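Local structure of peptidoglycan N-acetylglucosamine deacetylase (Agathobacter rectalis, 5JMU) at residues I85-E97 with I132-L145. The protein probably removes acetyl groups from N-acetylglucosamine of peptidoglycan, as a zinc-dependent hydrolase of carbon-nitrogen bonds whose catalytic domain is the part described here. Residues are numbered along the deposited sequence; the frame is centred on the assembly and turned at random. Where two conformers were deposited one is given.
Sequences IYTSEQAFFDDLE and IMTQLVNDVTARGL. With MG (magnesium ion), chain D.
Leu136 pushes its two methyl groups between aromatic rings of the facing helix, and the hydrophobic part of the contact is built round it. CD1 lies over one face of Phe92, 3.8 Å from the centroid of that ring, a CH-pi contact, and also near the edge of Tyr86; CD2 fits between Phe92 and Phe93, reaching CE2 of Phe93 at 3.6 Å. A forked aliphatic chain suits this place because it lets one residue pack among three rings. Toward the N-terminal end of helix 132-142, SE of Met133, present as selenomethionine, comes obliquely to Tyr86, 3.5 Å from CE1, a Met-aromatic contact made possible by a chain bent at chi2 and chi3. The Tyr86 hydroxyl is hydrogen-bonded to the carbonyl of Pro117. Ile132 extends CD1 over the backbone at Ser88, whose hydroxyl caps helix 89-107 by accepting from Ala91 N.

Cation-pi stacking takes over where helix 132-142 ends. The guanidinium of Arg143 lies flat on Phe93, planes 7° apart and CZ 3.9 Å from the ring centroid, while Phe92 covers the opposite face. At the guanidinium edge NH2 forms a salt bridge with Glu97, although the modelled 2.4 Å to OE2 is doubtfully short. A Schellman motif with Gly144 at positive phi closes the helix and leads to Leu145, which packs on Leu96.

The third element is ionic. Glu89 OE1 binds magnesium directly at 2.2 Å. One water on the ion donates back to Glu89 OE2; a second lies within hydrogen-bonding distance of Gln135 OE1 and Asp139 OD2, with more acceptors near than protons to give; a third donates to Asp139 OD1. Glu89 OE1 and Asp139 OD2 stand 3.3 Å apart, two acceptors whose repulsion the bridging cation would offset, at a site distinct from the zinc centre of Asp28, His76 and His80.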
ATOM      1  N   ILE A  85       0.692  17.940  -2.830  1.00 13.93           N
ATOM      2  CA  ILE A  85      -0.200  17.426  -1.803  1.00 13.40           C
ATOM      3  C   ILE A  85       0.203  17.798  -0.379  1.00 14.53           C
ATOM      4  O   ILE A  85      -0.637  17.712   0.541  1.00 13.98           O
ATOM      5  CB  ILE A  85      -0.343  15.871  -1.915  1.00 13.09           C
ATOM      6  CG1 ILE A  85       0.972  15.183  -1.460  1.00 12.86           C
ATOM      7  CG2 ILE A  85      -0.723  15.515  -3.364  1.00 12.38           C
ATOM      8  CD1 ILE A  85       0.941  13.624  -1.473  1.00 14.92           C
ATOM      9  N   TYR A  86       1.470  18.156  -0.157  1.00 12.12           N
ATOM     10  CA  TYR A  86       1.866  18.422   1.217  1.00 11.93           C
ATOM     11  C   TYR A  86       2.042  19.928   1.499  1.00 13.28           C
ATOM     12  O   TYR A  86       2.661  20.318   2.502  1.00 13.23           O
ATOM     13  CB  TYR A  86       3.148  17.648   1.576  1.00 12.02           C
ATOM     14  CG  TYR A  86       2.925  16.149   1.784  1.00 12.92           C
ATOM     15  CD1 TYR A  86       1.820  15.671   2.494  1.00 13.05           C
ATOM     16  CD2 TYR A  86       3.868  15.203   1.297  1.00 12.83           C
ATOM     17  CE1 TYR A  86       1.631  14.311   2.690  1.00 10.37           C
ATOM     18  CE2 TYR A  86       3.696  13.851   1.510  1.00 11.78           C
ATOM     19  CZ  TYR A  86       2.591  13.424   2.237  1.00 11.92           C
ATOM     20  OH  TYR A  86       2.352  12.097   2.501  1.00 12.65           O
ATOM     21  N   THR A  87       1.477  20.776   0.643  1.00 13.03           N
ATOM     22  CA  THR A  87       1.580  22.216   0.904  1.00 13.69           C
ATOM     23  C   THR A  87       0.527  22.671   1.954  1.00 13.51           C
ATOM     24  O   THR A  87       0.702  23.703   2.599  1.00 15.87           O
ATOM     25  CB  THR A  87       1.399  23.023  -0.363  1.00 19.59           C
ATOM     26  OG1 THR A  87       0.169  22.652  -0.997  1.00 19.38           O
ATOM     27  CG2 THR A  87       2.552  22.758  -1.314  1.00 18.55           C
ATOM     28  N   SER A  88      -0.580  21.939   2.117  1.00 13.23           N
ATOM     29  CA  SER A  88      -1.578  22.321   3.114  1.00 14.23           C
ATOM     30  C   SER A  88      -2.462  21.100   3.361  1.00 13.90           C
ATOM     31  O   SER A  88      -2.527  20.222   2.511  1.00 13.58           O
ATOM     32  CB  SER A  88      -2.433  23.502   2.651  1.00 15.00           C
ATOM     33  OG  SER A  88      -3.229  23.134   1.551  1.00 15.11           O
ATOM     34  N   GLU A  89      -3.149  21.054   4.508  1.00 15.91           N
ATOM     35  CA  GLU A  89      -4.159  20.017   4.734  1.00 14.95           C
ATOM     36  C   GLU A  89      -5.206  20.012   3.605  1.00 13.16           C
ATOM     37  O   GLU A  89      -5.636  18.949   3.163  1.00 13.70           O
ATOM     38  CB  GLU A  89      -4.874  20.278   6.076  1.00 18.85           C
ATOM     39  CG  GLU A  89      -3.976  20.052   7.287  1.00 21.17           C
ATOM     40  CD  GLU A  89      -4.488  20.752   8.561  1.00 18.31           C
ATOM     41  OE1 GLU A  89      -5.771  20.772   8.888  1.00 17.52           O
ATOM     42  OE2 GLU A  89      -3.533  21.228   9.231  1.00 16.72           O
ATOM     43  N   GLN A  90      -5.628  21.196   3.185  1.00 13.58           N
ATOM     44  CA  GLN A  90      -6.644  21.310   2.157  1.00 13.42           C
ATOM     45  C   GLN A  90      -6.183  20.687   0.825  1.00 13.20           C
ATOM     46  O   GLN A  90      -6.950  19.965   0.177  1.00 14.63           O
ATOM     47  CB  GLN A  90      -7.033  22.785   2.011  1.00 15.77           C
ATOM     48  CG  GLN A  90      -7.794  23.355   3.254  1.00 23.96           C
ATOM     49  CD  GLN A  90      -6.884  23.720   4.477  1.00 27.11           C
ATOM     50  OE1 GLN A  90      -5.625  23.791   4.379  1.00 21.86           O
ATOM     51  NE2 GLN A  90      -7.537  23.974   5.631  1.00 24.28           N
ATOM     52  N   ALA A  91      -4.935  20.962   0.434  1.00 13.18           N
ATOM     53  CA  ALA A  91      -4.392  20.375  -0.795  1.00 13.82           C
ATOM     54  C   ALA A  91      -4.283  18.862  -0.689  1.00 12.32           C
ATOM     55  O   ALA A  91      -4.571  18.136  -1.643  1.00 12.82           O
ATOM     56  CB  ALA A  91      -3.015  20.997  -1.083  1.00 15.49           C
ATOM     57  N   PHE A  92      -3.884  18.356   0.476  1.00 11.75           N
ATOM     58  CA  PHE A  92      -3.778  16.921   0.663  1.00 11.65           C
ATOM     59  C   PHE A  92      -5.126  16.266   0.456  1.00 12.50           C
ATOM     60  O   PHE A  92      -5.218  15.273  -0.275  1.00 12.05           O
ATOM     61  CB  PHE A  92      -3.245  16.594   2.057  1.00 10.72           C
ATOM     62  CG  PHE A  92      -3.162  15.121   2.295  1.00 10.20           C
ATOM     63  CD1 PHE A  92      -2.082  14.430   1.791  1.00 12.12           C
ATOM     64  CD2 PHE A  92      -4.194  14.456   2.945  1.00 11.98           C
ATOM     65  CE1 PHE A  92      -1.990  13.046   1.955  1.00 11.84           C
ATOM     66  CE2 PHE A  92      -4.134  13.055   3.118  1.00 12.32           C
ATOM     67  CZ  PHE A  92      -3.034  12.377   2.640  1.00 10.53           C
ATOM     68  N   PHE A  93      -6.164  16.816   1.093  1.00 11.32           N
ATOM     69  CA  PHE A  93      -7.471  16.152   1.007  1.00 11.38           C
ATOM     70  C   PHE A  93      -8.110  16.391  -0.345  1.00 13.34           C
ATOM     71  O   PHE A  93      -8.837  15.514  -0.806  1.00 15.31           O
ATOM     72  CB  PHE A  93      -8.399  16.582   2.158  1.00 13.15           C
ATOM     73  CG  PHE A  93      -8.050  15.884   3.437  1.00 14.71           C
ATOM     74  CD1 PHE A  93      -8.209  14.509   3.539  1.00 16.05           C
ATOM     75  CD2 PHE A  93      -7.456  16.576   4.499  1.00 12.96           C
ATOM     76  CE1 PHE A  93      -7.845  13.824   4.720  1.00 17.64           C
ATOM     77  CE2 PHE A  93      -7.103  15.908   5.673  1.00 16.04           C
ATOM     78  CZ  PHE A  93      -7.287  14.544   5.778  1.00 13.13           C
ATOM     79  N   ASP A  94      -7.840  17.520  -1.010  1.00 12.46           N
ATOM     80  CA  ASP A  94      -8.332  17.638  -2.385  1.00 14.96           C
ATOM     81  C   ASP A  94      -7.782  16.503  -3.248  1.00 14.32           C
ATOM     82  O   ASP A  94      -8.522  15.860  -4.011  1.00 14.20           O
ATOM     83  CB  ASP A  94      -7.949  18.980  -3.001  1.00 14.61           C
ATOM     84  CG  ASP A  94      -8.822  20.154  -2.510  1.00 23.52           C
ATOM     85  OD1 ASP A  94      -9.854  19.951  -1.860  1.00 23.09           O
ATOM     86  OD2 ASP A  94      -8.431  21.295  -2.801  1.00 23.67           O
ATOM     87  N   ASP A  95      -6.492  16.238  -3.124  1.00 12.20           N
ATOM     88  CA  ASP A  95      -5.909  15.121  -3.859  1.00 12.47           C
ATOM     89  C   ASP A  95      -6.425  13.755  -3.415  1.00 11.31           C
ATOM     90  O   ASP A  95      -6.723  12.902  -4.266  1.00 12.45           O
ATOM     91  CB  ASP A  95      -4.382  15.194  -3.724  1.00 12.85           C
ATOM     92  CG  ASP A  95      -3.679  14.065  -4.467  1.00 12.88           C
ATOM     93  OD1 ASP A  95      -3.360  14.266  -5.663  1.00 14.26           O
ATOM     94  OD2 ASP A  95      -3.424  13.029  -3.807  1.00 12.98           O
ATOM     95  N   LEU A  96      -6.578  13.543  -2.112  1.00 10.87           N
ATOM     96  CA  LEU A  96      -7.058  12.254  -1.610  1.00 10.44           C
ATOM     97  C   LEU A  96      -8.473  12.005  -2.149  1.00 13.10           C
ATOM     98  O   LEU A  96      -8.788  10.893  -2.626  1.00 13.35           O
ATOM     99  CB  LEU A  96      -7.029  12.254  -0.064  1.00 11.52           C
ATOM    100  CG  LEU A  96      -7.570  10.998   0.619  1.00 14.03           C
ATOM    101  CD1 LEU A  96      -6.885  10.878   1.973  1.00 15.65           C
ATOM    102  CD2 LEU A  96      -9.076  11.072   0.885  1.00 16.14           C
ATOM    103  N   GLU A  97      -9.298  13.050  -2.106  1.00 11.86           N
ATOM    104  CA  GLU A  97     -10.678  12.923  -2.599  1.00 11.90           C
ATOM    105  C   GLU A  97     -10.757  12.672  -4.090  1.00 14.82           C
ATOM    106  O   GLU A  97     -11.637  11.926  -4.558  1.00 14.89           O
ATOM    107  CB  GLU A  97     -11.482  14.178  -2.222  1.00 15.32           C
ATOM    108  CG  GLU A  97     -11.733  14.257  -0.720  1.00 22.52           C
ATOM    109  CD  GLU A  97     -12.431  15.567  -0.347  1.00 37.78           C
ATOM    110  OE1 GLU A  97     -12.822  16.331  -1.284  1.00 41.67           O
ATOM    111  OE2 GLU A  97     -12.566  15.838   0.875  1.00 39.11           O
ATOM    112  N   ILE A 132       2.656  19.226   9.034  1.00 11.89           N
ATOM    113  CA  ILE A 132       1.470  18.697   8.371  1.00 11.49           C
ATOM    114  C   ILE A 132       1.176  17.219   8.654  1.00 12.75           C
ATOM    115  O   ILE A 132       0.004  16.834   8.686  1.00 11.99           O
ATOM    116  CB  ILE A 132       1.534  18.974   6.845  1.00 11.48           C
ATOM    117  CG1 ILE A 132       0.131  18.851   6.205  1.00 12.34           C
ATOM    118  CG2 ILE A 132       2.641  18.109   6.120  1.00 12.77           C
ATOM    119  CD1 ILE A 132       0.110  19.225   4.700  1.00 15.48           C
HETATM  120  N   MSE A 133       2.187  16.375   8.856  1.00 11.05           N
HETATM  121  CA  MSE A 133       1.848  14.981   9.084  1.00 10.77           C
HETATM  122  C   MSE A 133       1.211  14.759  10.446  1.00 10.96           C
HETATM  123  O   MSE A 133       0.359  13.884  10.601  1.00 11.14           O
HETATM  124  CB  MSE A 133       3.102  14.064   8.943  1.00 11.25           C
HETATM  125  CG  MSE A 133       3.778  14.192   7.595  1.00 11.71           C
HETATM  126 SE   MSE A 133       2.614  13.989   6.054  0.71 14.18          SE
HETATM  127  CE  MSE A 133       1.953  12.426   6.522  1.00 10.71           C
ATOM    128  N   THR A 134       1.643  15.510  11.451  1.00 11.41           N
ATOM    129  CA  THR A 134       0.973  15.402  12.754  1.00 13.14           C
ATOM    130  C   THR A 134      -0.505  15.779  12.612  1.00 12.77           C
ATOM    131  O   THR A 134      -1.389  15.149  13.229  1.00 13.49           O
ATOM    132  CB  THR A 134       1.670  16.314  13.775  1.00 14.65           C
ATOM    133  OG1 THR A 134       2.943  15.718  14.139  1.00 14.40           O
ATOM    134  CG2 THR A 134       0.803  16.514  15.044  1.00 12.87           C
ATOM    135  N   GLN A 135      -0.781  16.814  11.825  1.00 11.64           N
ATOM    136  CA  GLN A 135      -2.198  17.152  11.593  1.00 11.72           C
ATOM    137  C   GLN A 135      -2.890  16.071  10.768  1.00 13.87           C
ATOM    138  O   GLN A 135      -4.003  15.661  11.099  1.00 14.31           O
ATOM    139  CB  GLN A 135      -2.352  18.488  10.866  1.00 11.88           C
ATOM    140  CG  GLN A 135      -1.796  19.700  11.687  1.00 13.10           C
ATOM    141  CD  GLN A 135      -2.387  19.797  13.095  1.00 13.57           C
ATOM    142  OE1 GLN A 135      -3.607  19.626  13.279  1.00 13.65           O
ATOM    143  NE2 GLN A 135      -1.548  20.058  14.095  1.00 13.43           N
ATOM    144  N   LEU A 136      -2.272  15.647   9.674  1.00 10.84           N
ATOM    145  CA  LEU A 136      -2.979  14.705   8.807  1.00 10.49           C
ATOM    146  C   LEU A 136      -3.289  13.330   9.416  1.00 10.44           C
ATOM    147  O   LEU A 136      -4.334  12.747   9.080  1.00 11.17           O
ATOM    148  CB  LEU A 136      -2.184  14.473   7.501  1.00 10.15           C
ATOM    149  CG  LEU A 136      -2.136  15.694   6.570  1.00 11.78           C
ATOM    150  CD1 LEU A 136      -1.214  15.366   5.353  1.00 11.70           C
ATOM    151  CD2 LEU A 136      -3.578  16.099   6.111  1.00 12.76           C
ATOM    152  N   VAL A 137      -2.444  12.776  10.288  1.00 11.16           N
ATOM    153  CA  VAL A 137      -2.805  11.470  10.865  0.64 10.67           C
ATOM    154  C   VAL A 137      -4.057  11.675  11.712  1.00 13.99           C
ATOM    155  O   VAL A 137      -4.916  10.790  11.757  1.00 14.02           O
ATOM    156  CB  VAL A 137      -1.672  10.801  11.666  0.64 10.95           C
ATOM    157  CG1 VAL A 137      -0.520  10.436  10.705  0.64 10.57           C
ATOM    158  CG2 VAL A 137      -1.182  11.651  12.859  0.64 11.42           C
ATOM    159  N   ASN A 138      -4.182  12.840  12.324  1.00 11.52           N
ATOM    160  CA  ASN A 138      -5.401  13.102  13.073  0.61 12.90           C
ATOM    161  C   ASN A 138      -6.596  13.390  12.147  1.00 13.78           C
ATOM    162  O   ASN A 138      -7.703  12.874  12.389  1.00 14.37           O
ATOM    163  CB  ASN A 138      -5.118  14.229  14.078  0.61 16.02           C
ATOM    164  CG  ASN A 138      -4.234  13.741  15.259  0.61 19.63           C
ATOM    165  OD1 ASN A 138      -4.737  13.017  16.124  0.61 24.36           O
ATOM    166  ND2 ASN A 138      -2.922  14.117  15.291  0.61 15.60           N
ATOM    167  N   ASP A 139      -6.387  14.140  11.081  1.00 11.71           N
ATOM    168  CA  ASP A 139      -7.497  14.464  10.168  1.00 11.80           C
ATOM    169  C   ASP A 139      -8.001  13.222   9.432  1.00 11.49           C
ATOM    170  O   ASP A 139      -9.220  13.075   9.221  1.00 11.94           O
ATOM    171  CB  ASP A 139      -7.071  15.532   9.166  1.00 12.56           C
ATOM    172  CG  ASP A 139      -6.791  16.878   9.834  1.00 20.17           C
ATOM    173  OD1 ASP A 139      -7.520  17.228  10.762  1.00 20.64           O
ATOM    174  OD2 ASP A 139      -5.797  17.526   9.471  1.00 29.26           O
ATOM    175  N   VAL A 140      -7.103  12.339   9.009  1.00 10.92           N
ATOM    176  CA  VAL A 140      -7.513  11.136   8.305  0.53 10.67           C
ATOM    177  C   VAL A 140      -8.371  10.278   9.230  1.00 13.46           C
ATOM    178  O   VAL A 140      -9.409   9.743   8.847  1.00 13.30           O
ATOM    179  CB  VAL A 140      -6.239  10.388   7.796  0.53 12.07           C
ATOM    180  CG1 VAL A 140      -6.509   8.939   7.439  0.53 11.42           C
ATOM    181  CG2 VAL A 140      -5.651  11.138   6.606  0.53  9.82           C
ATOM    182  N   THR A 141      -7.943  10.171  10.497  1.00 11.48           N
ATOM    183  CA  THR A 141      -8.679   9.405  11.496  1.00 13.03           C
ATOM    184  C   THR A 141     -10.066  10.005  11.736  1.00 15.14           C
ATOM    185  O   THR A 141     -11.075   9.257  11.824  1.00 16.04           O
ATOM    186  CB  THR A 141      -7.859   9.352  12.788  1.00 15.79           C
ATOM    187  OG1 THR A 141      -6.579   8.763  12.474  1.00 16.81           O
ATOM    188  CG2 THR A 141      -8.582   8.533  13.838  1.00 15.17           C
ATOM    189  N   ALA A 142     -10.136  11.338  11.849  1.00 13.07           N
ATOM    190  CA  ALA A 142     -11.423  12.022  12.065  1.00 13.91           C
ATOM    191  C   ALA A 142     -12.365  11.765  10.890  1.00 15.71           C
ATOM    192  O   ALA A 142     -13.605  11.758  11.052  1.00 15.97           O
ATOM    193  CB  ALA A 142     -11.182  13.531  12.239  1.00 14.11           C
ATOM    194  N   ARG A 143     -11.800  11.615   9.694  1.00 15.90           N
ATOM    195  CA  ARG A 143     -12.611  11.302   8.518  1.00 16.09           C
ATOM    196  C   ARG A 143     -12.990   9.826   8.383  1.00 15.32           C
ATOM    197  O   ARG A 143     -13.630   9.446   7.382  1.00 17.79           O
ATOM    198  CB  ARG A 143     -11.889  11.748   7.243  1.00 17.40           C
ATOM    199  CG  ARG A 143     -11.851  13.256   7.232  1.00 23.21           C
ATOM    200  CD  ARG A 143     -10.844  13.859   6.275  1.00 35.39           C
ATOM    201  NE  ARG A 143     -11.339  13.879   4.910  1.00 40.50           N
ATOM    202  CZ  ARG A 143     -11.547  14.967   4.170  1.00 37.53           C
ATOM    203  NH1 ARG A 143     -11.309  16.193   4.634  1.00 36.20           N
ATOM    204  NH2 ARG A 143     -11.983  14.806   2.935  1.00 39.97           N
ATOM    205  N   GLY A 144     -12.668   9.028   9.383  1.00 15.38           N
ATOM    206  CA  GLY A 144     -13.039   7.619   9.372  1.00 16.69           C
ATOM    207  C   GLY A 144     -12.175   6.752   8.507  1.00 19.34           C
ATOM    208  O   GLY A 144     -12.515   5.597   8.234  1.00 18.90           O
ATOM    209  N   LEU A 145     -11.029   7.295   8.091  1.00 13.00           N
ATOM    210  CA  LEU A 145     -10.106   6.534   7.259  1.00 12.28           C
ATOM    211  C   LEU A 145      -9.011   5.837   8.086  1.00 12.65           C
ATOM    212  O   LEU A 145      -8.666   6.298   9.185  1.00 16.34           O
ATOM    213  CB  LEU A 145      -9.457   7.463   6.243  1.00 12.54           C
ATOM    214  CG  LEU A 145     -10.413   8.005   5.184  1.00 16.79           C
ATOM    215  CD1 LEU A 145      -9.640   9.047   4.424  1.00 20.27           C
ATOM    216  CD2 LEU A 145     -10.849   6.846   4.282  1.00 17.71           C
TER
HETATM  217 MG    MG D 503      -6.645  21.212  10.906  1.00 12.02          MG
HETATM  218  O   HOH W   1      -4.809  22.194  11.249  1.00 13.34           O
HETATM  219  O   HOH W   2      -5.738  19.451  11.597  1.00 10.63           O
HETATM  220  O   HOH W   3      -8.306  20.059  10.430  1.00 14.31           O